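ComZ (Thermus thermophilus, PDB 6QVI) is a competence-associated pilin with a beta-solenoid domain that probably acts as a DNA receptor at the pilus tip during natural transformation. Local coordinates at residues N384-R390 with N416-D422; K462-G468 with K491-I497; N196-Y202 with L427-H431; A432-V436 with A450-A454. All coordinates share one frame; numbering follows the deposited sequence.

Contact 1. Residues N384-R390 with N416-D422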
loop_
_atom_site.group_PDB
_atom_site.type_symbol
_atom_site.label_atom_id
_atom_site.label_comp_id
_atom_site.label_asym_id
_atom_site.label_seq_id
_atom_site.Cartn_x
_atom_site.Cartn_y
_atom_site.Cartn_z
ATOM N N ASN A 384 -7.308 16.809 21.441
ATOM C CA ASN A 384 -6.396 17.368 22.411
ATOM C C ASN A 384 -6.143 16.462 23.597
ATOM O O ASN A 384 -5.379 16.846 24.483
ATOM C CB ASN A 384 -6.931 18.710 22.887
ATOM C CG ASN A 384 -5.838 19.666 23.249
ATOM O OD1 ASN A 384 -5.963 20.875 23.068
ATOM N ND2 ASN A 384 -4.750 19.130 23.791
ATOM N N ARG A 385 -6.684 15.251 23.616
ATOM C CA ARG A 385 -6.443 14.369 24.748
ATOM C C ARG A 385 -6.387 12.937 24.242
ATOM O O ARG A 385 -6.944 12.631 23.182
ATOM C CB ARG A 385 -7.526 14.527 25.831
ATOM C CG ARG A 385 -7.692 15.967 26.313
ATOM C CD ARG A 385 -7.850 16.088 27.821
ATOM N NE ARG A 385 -8.521 14.933 28.386
ATOM C CZ ARG A 385 -8.367 14.547 29.643
ATOM N NH1 ARG A 385 -7.558 15.229 30.444
ATOM N NH2 ARG A 385 -9.004 13.476 30.093
ATOM N N PRO A 386 -5.703 12.040 24.961
ATOM C CA PRO A 386 -5.673 10.622 24.578
ATOM C C PRO A 386 -7.071 10.063 24.356
ATOM O O PRO A 386 -8.011 10.367 25.105
ATOM C CB PRO A 386 -4.988 9.953 25.771
ATOM C CG PRO A 386 -4.076 10.990 26.293
ATOM C CD PRO A 386 -4.760 12.325 26.062
ATOM N N VAL A 387 -7.212 9.293 23.298
ATOM C CA VAL A 387 -8.507 8.818 22.922
ATOM C C VAL A 387 -8.437 7.490 22.223
ATOM O O VAL A 387 -7.581 7.257 21.426
ATOM C CB VAL A 387 -9.113 9.876 22.000
ATOM C CG1 VAL A 387 -8.066 10.364 21.042
ATOM C CG2 VAL A 387 -10.329 9.390 21.258
ATOM N N ASP A 388 -9.348 6.611 22.571
ATOM C CA ASP A 388 -9.455 5.302 22.008
ATOM C C ASP A 388 -10.437 5.411 20.891
ATOM O O ASP A 388 -11.394 6.155 20.998
ATOM C CB ASP A 388 -10.051 4.362 23.031
ATOM C CG ASP A 388 -9.045 3.456 23.634
ATOM O OD1 ASP A 388 -7.887 3.873 23.789
ATOM O OD2 ASP A 388 -9.425 2.330 23.972
ATOM N N TYR A 389 -10.245 4.669 19.820
ATOM C CA TYR A 389 -11.206 4.788 18.762
ATOM C C TYR A 389 -11.845 3.495 18.448
ATOM O O TYR A 389 -11.359 2.471 18.827
ATOM C CB TYR A 389 -10.613 5.441 17.530
ATOM C CG TYR A 389 -9.646 4.622 16.735
ATOM C CD1 TYR A 389 -10.043 3.493 16.079
ATOM C CD2 TYR A 389 -8.339 5.018 16.609
ATOM C CE1 TYR A 389 -9.153 2.765 15.334
ATOM C CE2 TYR A 389 -7.444 4.297 15.871
ATOM C CZ TYR A 389 -7.862 3.176 15.237
ATOM O OH TYR A 389 -6.966 2.471 14.501
ATOM N N ARG A 390 -12.988 3.579 17.801
ATOM C CA ARG A 390 -13.739 2.434 17.374
ATOM C C ARG A 390 -14.301 2.878 16.061
ATOM O O ARG A 390 -14.861 3.947 15.981
ATOM C CB ARG A 390 -14.888 2.160 18.319
ATOM C CG ARG A 390 -14.489 1.770 19.724
ATOM C CD ARG A 390 -15.670 1.894 20.670
ATOM N NE ARG A 390 -16.387 0.643 20.853
ATOM C CZ ARG A 390 -16.728 0.166 22.038
ATOM N NH1 ARG A 390 -16.419 0.845 23.123
ATOM N NH2 ARG A 390 -17.375 -0.980 22.138
ATOM N N ASN A 416 -2.810 15.573 19.538
ATOM C CA ASN A 416 -1.868 15.961 20.579
ATOM C C ASN A 416 -1.782 14.962 21.717
ATOM O O ASN A 416 -0.802 14.987 22.470
ATOM C CB ASN A 416 -2.224 17.338 21.154
ATOM C CG ASN A 416 -2.393 18.392 20.073
ATOM O OD1 ASN A 416 -1.660 18.390 19.078
ATOM N ND2 ASN A 416 -3.315 19.328 20.284
ATOM N N GLY A 417 -2.751 14.057 21.821
ATOM C CA GLY A 417 -2.703 12.951 22.744
ATOM C C GLY A 417 -2.549 11.650 21.976
ATOM O O GLY A 417 -2.403 11.622 20.761
ATOM N N ASN A 418 -2.540 10.559 22.729
ATOM C CA ASN A 418 -2.445 9.255 22.104
ATOM C C ASN A 418 -3.737 8.947 21.352
ATOM O O ASN A 418 -4.820 9.443 21.693
ATOM C CB ASN A 418 -2.185 8.191 23.161
ATOM C CG ASN A 418 -0.779 8.241 23.690
ATOM O OD1 ASN A 418 0.086 8.912 23.124
ATOM N ND2 ASN A 418 -0.546 7.562 24.805
ATOM N N LEU A 419 -3.612 8.131 20.310
ATOM C CA LEU A 419 -4.732 7.832 19.420
ATOM C C LEU A 419 -4.617 6.356 19.057
ATOM O O LEU A 419 -3.910 5.997 18.111
ATOM C CB LEU A 419 -4.695 8.708 18.182
ATOM C CG LEU A 419 -5.767 8.375 17.154
ATOM C CD1 LEU A 419 -7.137 8.305 17.839
ATOM C CD2 LEU A 419 -5.766 9.349 15.991
ATOM N N LEU A 420 -5.307 5.503 19.803
ATOM C CA LEU A 420 -5.231 4.068 19.580
ATOM C C LEU A 420 -6.603 3.477 19.316
ATOM O O LEU A 420 -7.627 4.056 19.691
ATOM C CB LEU A 420 -4.581 3.346 20.772
ATOM C CG LEU A 420 -3.100 3.589 21.095
ATOM C CD1 LEU A 420 -2.281 3.677 19.815
ATOM C CD2 LEU A 420 -2.889 4.831 21.930
ATOM N N PRO A 421 -6.645 2.289 18.764
ATOM C CA PRO A 421 -7.951 1.677 18.606
ATOM C C PRO A 421 -8.329 1.078 19.927
ATOM O O PRO A 421 -7.473 0.707 20.697
ATOM C CB PRO A 421 -7.697 0.558 17.620
ATOM C CG PRO A 421 -6.264 0.262 17.754
ATOM C CD PRO A 421 -5.596 1.554 18.064
ATOM N N ASP A 422 -9.614 0.978 20.206
ATOM C CA ASP A 422 -10.019 0.398 21.466
ATOM C C ASP A 422 -9.933 -1.098 21.385
ATOM O O ASP A 422 -10.606 -1.728 20.582
ATOM C CB ASP A 422 -11.440 0.772 21.850
ATOM C CG ASP A 422 -12.101 -0.305 22.660
ATOM O OD1 ASP A 422 -11.467 -0.828 23.594
ATOM O OD2 ASP A 422 -13.242 -0.654 22.348
#
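Val387, Asp388 and Tyr389 pair in parallel with Leu419, Leu420 and Pro421, joining successive strands of one face of the beta-solenoid; the strand axes are splayed by 39°. Four backbone hydrogen bonds carry the ladder. Asn418 O accepts from Val387 N and Val387 O from Leu420 N, then Leu420 O accepts from Tyr389 N and Tyr389 O from Asp422 N at 2.7 Å.

Apolar packing gathers on the face bearing Val387, Tyr389, Leu419 and Pro421. Tyr389 CG stands between its own backbone N and carbonyl carbon (chi1 72°), which lays the ring across the neighbouring strand. Pro421 CA sits 3.5 Å from the ring centroid and only 6° off the normal, a CH-pi contact over the face, while Leu419 CD1 reaches Tyr389 CD2 at the ring edge (3.7 Å). Leu419 CD1 also touches Val387 CG1 at 3.9 Å. Beyond the pair, Tyr389 OH bonds Met449 O, so a leucine in this position would probably leave that carbonyl without its hydroxyl mate and Pro421 without an aromatic face to rest on.

The polar interactions involve Asp388, Arg390 and Asp422. The Asp388 and Asp422 carboxylates approach with OD2 and OD1 3.8 Å apart, an unfavourable pairing probably eased by the salt bridge from Arg197 to Asp388 and by Thr424 and Phe425 N, which bond Asp422. Arg390 adds charge from one side: Asp422 OD2 lies over a guanidinium face, 3.6 Å from Arg390 NH1, with no N-H directed at it.

Contact 2. Residues K462-G468 with K491-I497; sequences KGNVLFG and KAEVVYI
Phe467 carries Val465 CG2 over one face of its ring, offset toward the rim, and Phe467 CD1 touches Val495 CB at 3.6 Å. Tyr191, from outside the two segments, meets the same ring edge-to-face. At the Tyr496 ring it is the edge that is used: Gly468 O lies in the ring plane, beside Tyr496 CD2.

Val465 CG2 is the hub of this side. Standing anti to the backbone N of Val465, it reaches Val495 CG2 at 3.6 Å and the aliphatic Glu493 CG at 3.5 Å. Farther along, Ile497 CD1 packs on Phe467 CB at 3.7 Å.

The strands run 12° from parallel and are linked by a parallel beta ladder between neighbouring strands of the solenoid. Val495 N to Leu466 O (2.8 Å, 172° at the hydrogen) is the straightest bond; Glu493 N to Asn464 O is weak. Past the corner at Gly468, whose phi of 131° suits a residue without CB, Gly468 O still accepts from Ile497 N on a lone pair. This ladder thus meets part of the backbone's polarity, and residues 446-450 and Thr155 continue the bonding on the outer edges. Val465, Phe467, Val495 and Ile497 contribute apolar packing, with Glu493 OE2 bonded to Tyr191 OH.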
loop_
_atom_site.group_PDB
_atom_site.type_symbol
_atom_site.label_atom_id
_atom_site.label_comp_id
_atom_site.label_asym_id
_atom_site.label_seq_id
_atom_site.Cartn_x
_atom_site.Cartn_y
_atom_site.Cartn_z
ATOM N N LYS A 462 10.165 14.717 18.071
ATOM C CA LYS A 462 11.108 13.700 18.529
ATOM C C LYS A 462 10.493 12.849 19.639
ATOM O O LYS A 462 9.882 13.374 20.569
ATOM C CB LYS A 462 12.382 14.366 19.067
ATOM C CG LYS A 462 12.777 15.676 18.413
ATOM C CD LYS A 462 13.773 16.467 19.309
ATOM C CE LYS A 462 14.883 17.157 18.477
ATOM N NZ LYS A 462 16.163 17.342 19.211
ATOM N N GLY A 463 10.638 11.537 19.535
ATOM C CA GLY A 463 10.220 10.636 20.595
ATOM C C GLY A 463 8.902 9.946 20.364
ATOM O O GLY A 463 8.631 8.918 21.004
ATOM N N ASN A 464 8.071 10.505 19.507
ATOM C CA ASN A 464 6.751 9.979 19.228
ATOM C C ASN A 464 6.820 9.078 18.019
ATOM O O ASN A 464 7.608 9.307 17.098
ATOM C CB ASN A 464 5.798 11.157 19.006
ATOM C CG ASN A 464 5.872 12.138 20.178
ATOM O OD1 ASN A 464 6.928 12.692 20.440
ATOM N ND2 ASN A 464 4.769 12.388 20.823
ATOM N N VAL A 465 6.004 8.041 18.034
ATOM C CA VAL A 465 6.020 7.032 16.991
ATOM C C VAL A 465 4.620 6.902 16.407
ATOM O O VAL A 465 3.618 6.957 17.126
ATOM C CB VAL A 465 6.602 5.691 17.521
ATOM C CG1 VAL A 465 5.802 5.149 18.662
ATOM C CG2 VAL A 465 6.702 4.650 16.414
ATOM N N LEU A 466 4.556 6.775 15.087
ATOM C CA LEU A 466 3.302 6.583 14.376
ATOM C C LEU A 466 3.321 5.208 13.747
ATOM O O LEU A 466 4.278 4.855 13.042
ATOM C CB LEU A 466 3.095 7.647 13.307
ATOM C CG LEU A 466 1.927 7.387 12.382
ATOM C CD1 LEU A 466 0.617 7.320 13.172
ATOM C CD2 LEU A 466 1.916 8.516 11.457
ATOM N N PHE A 467 2.305 4.419 14.055
ATOM C CA PHE A 467 2.147 3.100 13.475
ATOM C C PHE A 467 1.058 3.145 12.428
ATOM O O PHE A 467 -0.024 3.687 12.678
ATOM C CB PHE A 467 1.814 2.067 14.544
ATOM C CG PHE A 467 2.698 2.138 15.753
ATOM C CD1 PHE A 467 3.700 1.203 15.952
ATOM C CD2 PHE A 467 2.500 3.107 16.721
ATOM C CE1 PHE A 467 4.511 1.249 17.081
ATOM C CE2 PHE A 467 3.307 3.154 17.860
ATOM C CZ PHE A 467 4.309 2.220 18.035
ATOM N N GLY A 468 1.325 2.543 11.283
ATOM C CA GLY A 468 0.431 2.689 10.160
ATOM C C GLY A 468 1.271 3.058 8.955
ATOM O O GLY A 468 1.987 2.198 8.441
ATOM N N LYS A 491 15.310 12.215 16.673
ATOM C CA LYS A 491 14.633 11.260 15.818
ATOM C C LYS A 491 13.192 11.063 16.258
ATOM O O LYS A 491 12.919 10.830 17.444
ATOM C CB LYS A 491 15.389 9.922 15.866
ATOM C CG LYS A 491 16.849 10.067 15.400
ATOM C CD LYS A 491 17.646 8.752 15.407
ATOM C CE LYS A 491 18.991 8.862 14.664
ATOM N NZ LYS A 491 19.658 7.527 14.536
ATOM N N ALA A 492 12.282 11.151 15.297
ATOM C CA ALA A 492 10.950 10.586 15.392
ATOM C C ALA A 492 10.938 9.268 14.630
ATOM O O ALA A 492 11.864 8.968 13.879
ATOM C CB ALA A 492 9.910 11.548 14.836
ATOM N N GLU A 493 9.900 8.454 14.841
ATOM C CA GLU A 493 9.897 7.122 14.246
ATOM C C GLU A 493 8.547 6.771 13.633
ATOM O O GLU A 493 7.492 7.117 14.166
ATOM C CB GLU A 493 10.362 6.070 15.284
ATOM C CG GLU A 493 9.899 4.632 14.994
ATOM C CD GLU A 493 10.519 3.581 15.912
ATOM O OE1 GLU A 493 11.397 3.907 16.740
ATOM O OE2 GLU A 493 10.174 2.397 15.743
ATOM N N VAL A 494 8.581 6.060 12.510
ATOM C CA VAL A 494 7.375 5.598 11.848
ATOM C C VAL A 494 7.490 4.096 11.686
ATOM O O VAL A 494 8.507 3.593 11.195
ATOM C CB VAL A 494 7.132 6.262 10.474
ATOM C CG1 VAL A 494 5.768 5.811 9.907
ATOM C CG2 VAL A 494 7.225 7.798 10.539
ATOM N N VAL A 495 6.439 3.379 12.054
ATOM C CA VAL A 495 6.470 1.935 12.014
ATOM C C VAL A 495 5.415 1.480 11.031
ATOM O O VAL A 495 4.213 1.659 11.262
ATOM C CB VAL A 495 6.244 1.337 13.401
ATOM C CG1 VAL A 495 6.204 -0.184 13.340
ATOM C CG2 VAL A 495 7.368 1.817 14.322
ATOM N N TYR A 496 5.861 0.924 9.912
ATOM C CA TYR A 496 4.909 0.524 8.901
ATOM C C TYR A 496 4.217 -0.750 9.348
ATOM O O TYR A 496 4.868 -1.768 9.596
ATOM C CB TYR A 496 5.591 0.353 7.555
ATOM C CG TYR A 496 4.671 -0.280 6.541
ATOM C CD1 TYR A 496 5.145 -1.205 5.641
ATOM C CD2 TYR A 496 3.344 0.122 6.424
ATOM C CE1 TYR A 496 4.321 -1.759 4.708
ATOM C CE2 TYR A 496 2.499 -0.448 5.482
ATOM C CZ TYR A 496 2.998 -1.383 4.627
ATOM O OH TYR A 496 2.171 -1.958 3.686
ATOM N N ILE A 497 2.895 -0.704 9.418
ATOM C CA ILE A 497 2.091 -1.869 9.730
ATOM C C ILE A 497 1.126 -2.081 8.573
ATOM O O ILE A 497 0.194 -1.292 8.375
ATOM C CB ILE A 497 1.331 -1.704 11.046
ATOM C CG1 ILE A 497 2.297 -1.540 12.200
ATOM C CG2 ILE A 497 0.422 -2.889 11.300
ATOM C CD1 ILE A 497 1.605 -1.511 13.561
#

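Contact 3. Residues N196-Y202 with L427-H431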
loop_
_atom_site.group_PDB
_atom_site.type_symbol
_atom_site.label_atom_id
_atom_site.label_comp_id
_atom_site.label_asym_id
_atom_site.label_seq_id
_atom_site.Cartn_x
_atom_site.Cartn_y
_atom_site.Cartn_z
ATOM N N ASN A 196 -0.948 -4.463 23.197
ATOM C CA ASN A 196 -2.229 -5.119 23.309
ATOM C C ASN A 196 -3.252 -4.461 22.388
ATOM O O ASN A 196 -4.445 -4.740 22.512
ATOM C CB ASN A 196 -2.731 -5.135 24.745
ATOM C CG ASN A 196 -2.474 -6.505 25.413
ATOM O OD1 ASN A 196 -2.804 -7.597 24.906
ATOM N ND2 ASN A 196 -1.951 -6.414 26.647
ATOM N N ARG A 197 -2.813 -3.481 21.582
ATOM C CA ARG A 197 -3.603 -2.874 20.494
ATOM C C ARG A 197 -3.472 -3.610 19.146
ATOM O O ARG A 197 -4.198 -3.275 18.199
ATOM C CB ARG A 197 -3.205 -1.417 20.316
ATOM C CG ARG A 197 -3.062 -0.659 21.640
ATOM C CD ARG A 197 -4.255 -0.924 22.535
ATOM N NE ARG A 197 -5.224 0.147 22.585
ATOM C CZ ARG A 197 -5.228 1.071 23.533
ATOM N NH1 ARG A 197 -4.306 1.072 24.488
ATOM N NH2 ARG A 197 -6.137 2.013 23.518
ATOM N N VAL A 198 -2.492 -4.524 18.990
ATOM C CA VAL A 198 -2.201 -5.183 17.713
ATOM C C VAL A 198 -2.457 -6.684 17.808
ATOM O O VAL A 198 -2.291 -7.307 18.865
ATOM C CB VAL A 198 -0.762 -4.875 17.255
ATOM C CG1 VAL A 198 -0.482 -3.408 17.385
ATOM C CG2 VAL A 198 0.257 -5.657 18.052
ATOM N N GLU A 199 -2.875 -7.245 16.673
ATOM C CA GLU A 199 -3.098 -8.679 16.508
ATOM C C GLU A 199 -1.814 -9.480 16.739
ATOM O O GLU A 199 -0.729 -9.026 16.365
ATOM C CB GLU A 199 -3.624 -8.974 15.100
ATOM C CG GLU A 199 -5.019 -8.453 14.815
ATOM C CD GLU A 199 -6.090 -9.445 15.229
ATOM O OE1 GLU A 199 -6.937 -9.077 16.072
ATOM O OE2 GLU A 199 -6.084 -10.585 14.706
ATOM N N PRO A 200 -1.903 -10.674 17.381
ATOM C CA PRO A 200 -0.711 -11.525 17.591
ATOM C C PRO A 200 0.200 -11.696 16.381
ATOM O O PRO A 200 1.409 -11.463 16.468
ATOM C CB PRO A 200 -1.321 -12.867 18.003
ATOM C CG PRO A 200 -2.620 -12.510 18.651
ATOM C CD PRO A 200 -3.116 -11.239 18.003
ATOM N N SER A 201 -0.357 -12.121 15.245
ATOM C CA SER A 201 0.452 -12.341 14.050
ATOM C C SER A 201 1.144 -11.078 13.569
ATOM O O SER A 201 1.987 -11.154 12.664
ATOM C CB SER A 201 -0.411 -12.894 12.915
ATOM O OG SER A 201 0.171 -12.611 11.651
ATOM N N TYR A 202 0.830 -9.925 14.157
ATOM C CA TYR A 202 1.360 -8.653 13.694
ATOM C C TYR A 202 2.267 -7.981 14.714
ATOM O O TYR A 202 2.693 -6.843 14.476
ATOM C CB TYR A 202 0.197 -7.716 13.326
ATOM C CG TYR A 202 -0.504 -8.110 12.036
ATOM C CD1 TYR A 202 -1.569 -9.003 12.065
ATOM C CD2 TYR A 202 -0.099 -7.611 10.800
ATOM C CE1 TYR A 202 -2.219 -9.385 10.916
ATOM C CE2 TYR A 202 -0.749 -7.990 9.633
ATOM C CZ TYR A 202 -1.812 -8.880 9.705
ATOM O OH TYR A 202 -2.478 -9.278 8.571
ATOM N N LEU A 427 -8.823 -5.116 17.056
ATOM C CA LEU A 427 -7.388 -4.908 17.196
ATOM C C LEU A 427 -6.751 -4.624 15.842
ATOM O O LEU A 427 -7.203 -5.119 14.802
ATOM C CB LEU A 427 -6.734 -6.129 17.868
ATOM C CG LEU A 427 -6.943 -6.224 19.386
ATOM C CD1 LEU A 427 -7.129 -7.706 19.913
ATOM C CD2 LEU A 427 -5.817 -5.506 20.067
ATOM N N PHE A 428 -5.696 -3.818 15.878
ATOM C CA PHE A 428 -4.968 -3.449 14.676
ATOM C C PHE A 428 -4.262 -4.668 14.087
ATOM O O PHE A 428 -3.659 -5.457 14.824
ATOM C CB PHE A 428 -3.927 -2.391 15.012
ATOM C CG PHE A 428 -3.748 -1.355 13.951
ATOM C CD1 PHE A 428 -4.783 -0.497 13.625
ATOM C CD2 PHE A 428 -2.553 -1.256 13.255
ATOM C CE1 PHE A 428 -4.627 0.466 12.642
ATOM C CE2 PHE A 428 -2.392 -0.301 12.264
ATOM C CZ PHE A 428 -3.438 0.568 11.960
ATOM N N PRO A 429 -4.270 -4.825 12.760
ATOM C CA PRO A 429 -4.894 -3.867 11.854
ATOM C C PRO A 429 -6.257 -4.331 11.364
ATOM O O PRO A 429 -6.642 -3.979 10.250
ATOM C CB PRO A 429 -3.907 -3.802 10.692
ATOM C CG PRO A 429 -3.276 -5.192 10.669
ATOM C CD PRO A 429 -3.562 -5.871 12.008
ATOM N N ASN A 430 -6.923 -5.111 12.178
ATOM C CA ASN A 430 -8.239 -5.478 11.811
ATOM C C ASN A 430 -9.143 -4.397 12.376
ATOM O O ASN A 430 -10.322 -4.625 12.406
ATOM C CB ASN A 430 -8.606 -6.798 12.438
ATOM C CG ASN A 430 -7.923 -7.961 11.774
ATOM O OD1 ASN A 430 -7.081 -7.778 10.915
ATOM N ND2 ASN A 430 -8.287 -9.166 12.167
ATOM N N HIS A 431 -8.657 -3.216 12.681
ATOM C CA HIS A 431 -9.503 -2.184 13.201
ATOM C C HIS A 431 -8.711 -0.943 13.027
ATOM O O HIS A 431 -7.827 -0.676 13.796
ATOM C CB HIS A 431 -9.704 -2.425 14.662
ATOM C CG HIS A 431 -10.497 -1.369 15.331
ATOM N ND1 HIS A 431 -10.439 -1.158 16.685
ATOM C CD2 HIS A 431 -11.365 -0.462 14.840
ATOM C CE1 HIS A 431 -11.243 -0.165 17.001
ATOM N NE2 HIS A 431 -11.813 0.276 15.900
#
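Glu199 crosses the turn at Leu427-Asn430 with its whole side chain. Its CB is 3.5 Å from Phe428 O and CG still borders that oxygen, the same one that accepts from Glu199 N (Glu199 N to Phe428 O 2.7 Å). A bend at chi2 (-87°) then folds the carboxylate back along the turn. There CD faces the amide of Asn430, OE1 rests against Leu427 CB (3.5 Å), and OE2 comes 3.6 Å from Asn430 ND2. The two flat groups are stacked, with planes 21° apart, an arrangement in which any attraction is probably electrostatic.

Arg197 O accepts from Phe428 N at 2.8 Å, giving, with the Glu199 bond, a single backbone bridge between Val198 and Phe428. Beside it, Tyr202 offers a ring face to Pro429: Pro429 CD lies 3.7 Å from the Tyr202 centroid, 12° off the normal, a CH-pi contact. A serine in place of Tyr202 would probably open a gap beside Pro429 CD and CG and lose the CH-pi contact.

The peptide before Pro429 is cis, and Asn430 N bonds weakly back to Leu427 O, as expected of a type VI turn with cis-proline at its third position; here it leads into strand 432-437 of the solenoid and packs on a loop more than 200 residues earlier in the chain.

Contact 4. Residues A432-V436 with A450-A454; sequences ALGFV and APVYA
Phe435 and Val436 pair with Val452 and Tyr453 in a parallel ladder, two neighbouring strands of a beta-solenoid face whose axes lie 4.8 Å apart and only 6° from parallel. The close part is central. Tyr453 N donates to Phe435 O at 2.7 Å, 169° at the hydrogen and nearly on the carbonyl axis, and Phe435 N donates to Pro451 O at 3.1 Å, in the carbonyl plane. The CA hydrogens of Val452 and Gly434 add C-H...O contacts to Phe435 O and Pro451 O.

Toward the start of the strands the hydrogen bonding thins out, because Pro451 has no N-H to continue the ladder, and its CD stands by Leu433 O in place of a donor. Only the approach of Ala432 CB to Pro451 CD, at 4.4 Å, is loose. There is no solvent side, since every touching residue is buried: Ile499 and Pro505 pack on Pro451, and strand 398-406 lies along the far edge of 432-436.

Side chains divide between two faces. Phe435 has CG beside its backbone N (chi1 -69°), which swings the ring back to the corner at Ala450, whose CB lies near the ring plane, 3.9 Å from Phe435 CD2; Phe435 CB also borders Val452 CG2 at 4.2 Å. On the other face Tyr453, which meets Trp294 edge-to-face, is touched by Val436 CG1, 3.7 Å from Tyr453 CD1.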
loop_
_atom_site.group_PDB
_atom_site.type_symbol
_atom_site.label_atom_id
_atom_site.label_comp_id
_atom_site.label_asym_id
_atom_site.label_seq_id
_atom_site.Cartn_x
_atom_site.Cartn_y
_atom_site.Cartn_z
ATOM N N ALA A 432 -9.029 -0.169 12.013
ATOM C CA ALA A 432 -8.252 1.010 11.743
ATOM C C ALA A 432 -9.045 2.241 11.427
ATOM O O ALA A 432 -10.073 2.188 10.804
ATOM C CB ALA A 432 -7.338 0.715 10.586
ATOM N N LEU A 433 -8.523 3.368 11.853
ATOM C CA LEU A 433 -9.149 4.651 11.562
ATOM C C LEU A 433 -8.160 5.445 10.734
ATOM O O LEU A 433 -7.003 5.614 11.131
ATOM C CB LEU A 433 -9.508 5.408 12.840
ATOM C CG LEU A 433 -10.110 6.786 12.602
ATOM C CD1 LEU A 433 -11.349 6.630 11.755
ATOM C CD2 LEU A 433 -10.419 7.474 13.934
ATOM N N GLY A 434 -8.597 5.894 9.573
ATOM C CA GLY A 434 -7.732 6.616 8.669
ATOM C C GLY A 434 -7.982 8.106 8.722
ATOM O O GLY A 434 -9.086 8.559 9.013
ATOM N N PHE A 435 -6.959 8.873 8.366
ATOM C CA PHE A 435 -7.069 10.323 8.408
ATOM C C PHE A 435 -6.582 10.906 7.096
ATOM O O PHE A 435 -5.420 10.710 6.714
ATOM C CB PHE A 435 -6.277 10.881 9.580
ATOM C CG PHE A 435 -6.887 10.540 10.901
ATOM C CD1 PHE A 435 -7.771 11.420 11.514
ATOM C CD2 PHE A 435 -6.628 9.311 11.504
ATOM C CE1 PHE A 435 -8.357 11.102 12.709
ATOM C CE2 PHE A 435 -7.215 8.993 12.700
ATOM C CZ PHE A 435 -8.080 9.895 13.310
ATOM N N VAL A 436 -7.456 11.652 6.434
ATOM C CA VAL A 436 -7.092 12.414 5.252
ATOM C C VAL A 436 -7.116 13.870 5.672
ATOM O O VAL A 436 -8.127 14.354 6.191
ATOM C CB VAL A 436 -8.040 12.140 4.072
ATOM C CG1 VAL A 436 -7.663 12.970 2.847
ATOM C CG2 VAL A 436 -8.018 10.659 3.729
ATOM N N ALA A 450 -2.651 4.693 13.080
ATOM C CA ALA A 450 -3.590 5.016 12.026
ATOM C C ALA A 450 -2.848 5.186 10.709
ATOM O O ALA A 450 -1.720 5.685 10.708
ATOM C CB ALA A 450 -4.331 6.305 12.389
ATOM N N PRO A 451 -3.433 4.816 9.571
ATOM C CA PRO A 451 -2.848 5.230 8.293
ATOM C C PRO A 451 -3.261 6.676 8.070
ATOM O O PRO A 451 -4.399 7.059 8.357
ATOM C CB PRO A 451 -3.490 4.291 7.272
ATOM C CG PRO A 451 -4.819 4.005 7.852
ATOM C CD PRO A 451 -4.649 4.009 9.377
ATOM N N VAL A 452 -2.303 7.493 7.650
ATOM C CA VAL A 452 -2.468 8.930 7.591
ATOM C C VAL A 452 -2.093 9.480 6.217
ATOM O O VAL A 452 -1.043 9.129 5.665
ATOM C CB VAL A 452 -1.601 9.533 8.707
ATOM C CG1 VAL A 452 -1.174 10.942 8.367
ATOM C CG2 VAL A 452 -2.336 9.428 10.063
ATOM N N TYR A 453 -2.904 10.412 5.704
ATOM C CA TYR A 453 -2.586 11.197 4.506
ATOM C C TYR A 453 -2.607 12.688 4.830
ATOM O O TYR A 453 -3.637 13.219 5.271
ATOM C CB TYR A 453 -3.584 10.980 3.369
ATOM C CG TYR A 453 -3.358 11.913 2.191
ATOM C CD1 TYR A 453 -4.056 13.097 2.096
ATOM C CD2 TYR A 453 -2.377 11.663 1.233
ATOM C CE1 TYR A 453 -3.862 13.969 1.057
ATOM C CE2 TYR A 453 -2.175 12.535 0.173
ATOM C CZ TYR A 453 -2.936 13.699 0.107
ATOM O OH TYR A 453 -2.802 14.632 -0.901
ATOM N N ALA A 454 -1.524 13.371 4.485
ATOM C CA ALA A 454 -1.427 14.820 4.598
ATOM C C ALA A 454 -1.069 15.392 3.234
ATOM O O ALA A 454 0.061 15.214 2.758
ATOM C CB ALA A 454 -0.387 15.228 5.642
#

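Contacts 1 and 2 lie along one solenoid face, their centres 15 Å apart and bridged by strand 447-449, while contact 4 occupies the adjoining face, its centre 13 Å from contact 1 and 14 Å from contact 2. At the corner between the faces Ala450 N approaches Phe467 O at 2.8 Å, a probable hydrogen bond. Contacts 1 and 4 pack through Leu419 CD2 and Phe435 CZ at 3.6 Å, and Tyr389 OH lies 3.2 Å from Leu433 N, another probable hydrogen bond. Contact 3 pins a sequence-distant loop to this framework: Arg197 NH2 is 2.6 Å from Asp388 OD1 of contact 1, and Phe428 CD2 packs on Ile497 CG2 of contact 2 at 3.9 Å. Residues 427-431 run directly into contact 4.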